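Local coordinates for protein glutathione peroxidase-like peroxiredoxin HYR1 (Saccharomyces cerevisiae, PDB 3CMI) that reduces hydroperoxides using thioredoxin as electron donor and relays hydroperoxide stress to the transcription activator YAP1 by oxidizing it, at residues 35-40 with 113-118. Numbering follows the deposited sequence.
Sequences VLIVNV and PVYKFL
With chi1 at -62°, I37 sets CG1 anti to its carbonyl carbon and CG2 anti to its backbone N, an orientation that presents both branches to the helix, while N39 holds CG between backbone N and carbonyl carbon (chi1 63°). I37 CG2 packs against L118 CD1 at 3.7 Å and also lies near the phenol end of Y115; I37 CD1 makes a looser contact with V114 CG1 at 4.5 Å. A beta-branched residue suits the strand and offers two apolar arms; L118 reaches them through one methyl, CD1. Y115 and I37 run alongside one another, pointing opposite ways; the tyrosine is long enough to bring OH within 3.3 Å of N39 CB. Asparagine suits this place, being short and having an amide N-H to give. Its amide stands nearly perpendicular to the ring, 89° between planes, and a water in the ring plane accepts from N39 ND2 at 2.6 Å and is hydrogen-bonded to Y115 OH at 2.7 Å, giving both a polar partner in this buried, largely apolar contact. F70 meets the Y115 ring edge-to-face, and F138 touches Y115 and L118. Helix 113-121 thereby covers one face of the central sheet at inner strand 34-41, the helix-on-sheet layering of the thioredoxin-like fold.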
# COMPACT_ATOMS: atom_id res chain seq x y z
N VAL A 35 6.65 -4.89 -0.27
CA VAL A 35 5.83 -3.81 0.27
C VAL A 35 4.36 -3.97 -0.12
O VAL A 35 4.03 -4.18 -1.29
CB VAL A 35 6.33 -2.40 -0.19
CG1 VAL A 35 5.58 -1.28 0.53
CG2 VAL A 35 7.83 -2.25 0.04
N LEU A 36 3.48 -3.87 0.87
CA LEU A 36 2.04 -3.82 0.63
C LEU A 36 1.61 -2.36 0.81
O LEU A 36 1.79 -1.79 1.88
CB LEU A 36 1.32 -4.74 1.63
CG LEU A 36 -0.08 -5.34 1.43
CD1 LEU A 36 -1.11 -4.71 2.36
CD2 LEU A 36 -0.57 -5.28 -0.02
N ILE A 37 1.09 -1.75 -0.25
CA ILE A 37 0.59 -0.39 -0.13
C ILE A 37 -0.93 -0.40 -0.08
O ILE A 37 -1.59 -0.88 -1.00
CB ILE A 37 1.14 0.55 -1.25
CG1 ILE A 37 2.67 0.64 -1.14
CG2 ILE A 37 0.53 1.96 -1.13
CD1 ILE A 37 3.33 1.51 -2.18
N VAL A 38 -1.47 0.14 1.00
CA VAL A 38 -2.91 0.11 1.24
C VAL A 38 -3.45 1.50 1.56
O VAL A 38 -2.92 2.21 2.41
CB VAL A 38 -3.28 -0.92 2.36
CG1 VAL A 38 -2.59 -0.58 3.69
CG2 VAL A 38 -4.78 -1.01 2.54
N ASN A 39 -4.49 1.91 0.84
CA ASN A 39 -5.21 3.12 1.21
C ASN A 39 -6.18 2.80 2.33
O ASN A 39 -6.94 1.83 2.27
CB ASN A 39 -5.90 3.80 0.02
CG ASN A 39 -6.98 2.94 -0.60
OD1 ASN A 39 -8.17 3.24 -0.50
ND2 ASN A 39 -6.56 1.88 -1.28
N VAL A 40 -6.13 3.61 3.37
CA VAL A 40 -6.80 3.32 4.62
C VAL A 40 -7.89 4.35 4.87
O VAL A 40 -7.82 5.47 4.37
CB VAL A 40 -5.73 3.25 5.75
CG1 VAL A 40 -6.16 3.97 7.02
CG2 VAL A 40 -5.34 1.80 5.99
N PRO A 113 1.40 11.60 -5.93
CA PRO A 113 2.37 10.95 -6.82
C PRO A 113 2.55 9.44 -6.60
O PRO A 113 2.82 8.73 -7.56
CB PRO A 113 3.66 11.69 -6.51
CG PRO A 113 3.20 13.08 -6.20
CD PRO A 113 1.93 12.88 -5.41
N VAL A 114 2.41 8.96 -5.37
CA VAL A 114 2.53 7.52 -5.09
C VAL A 114 1.43 6.76 -5.83
O VAL A 114 1.68 5.71 -6.42
CB VAL A 114 2.47 7.21 -3.56
CG1 VAL A 114 2.29 5.70 -3.30
CG2 VAL A 114 3.72 7.73 -2.85
N TYR A 115 0.22 7.31 -5.79
CA TYR A 115 -0.92 6.68 -6.43
C TYR A 115 -0.95 6.88 -7.93
O TYR A 115 -1.44 6.01 -8.67
CB TYR A 115 -2.22 7.04 -5.71
CG TYR A 115 -2.42 6.13 -4.52
CD1 TYR A 115 -3.28 5.04 -4.60
CD2 TYR A 115 -1.70 6.33 -3.34
CE1 TYR A 115 -3.44 4.18 -3.52
CE2 TYR A 115 -1.85 5.46 -2.25
CZ TYR A 115 -2.72 4.39 -2.34
OH TYR A 115 -2.88 3.54 -1.27
N LYS A 116 -0.40 8.00 -8.40
CA LYS A 116 -0.18 8.20 -9.83
C LYS A 116 0.72 7.08 -10.36
O LYS A 116 0.39 6.42 -11.35
CB LYS A 116 0.44 9.57 -10.11
CG LYS A 116 0.43 9.95 -11.58
CD LYS A 116 1.13 11.29 -11.82
CE LYS A 116 1.14 11.66 -13.29
NZ LYS A 116 1.71 13.03 -13.52
N PHE A 117 1.85 6.86 -9.69
CA PHE A 117 2.80 5.81 -10.09
C PHE A 117 2.20 4.41 -10.03
O PHE A 117 2.36 3.63 -10.98
CB PHE A 117 4.09 5.87 -9.25
CG PHE A 117 4.95 4.64 -9.41
CD1 PHE A 117 5.73 4.46 -10.56
CD2 PHE A 117 4.96 3.65 -8.44
CE1 PHE A 117 6.51 3.32 -10.72
CE2 PHE A 117 5.73 2.50 -8.59
CZ PHE A 117 6.52 2.34 -9.73
N LEU A 118 1.53 4.08 -8.93
CA LEU A 118 0.96 2.75 -8.75
C LEU A 118 -0.04 2.41 -9.85
O LEU A 118 0.06 1.35 -10.47
CB LEU A 118 0.34 2.58 -7.36
CG LEU A 118 1.33 2.51 -6.18
CD1 LEU A 118 0.61 2.50 -4.84
CD2 LEU A 118 2.28 1.31 -6.30
O HOH W 1 -4.12 1.32 -2.13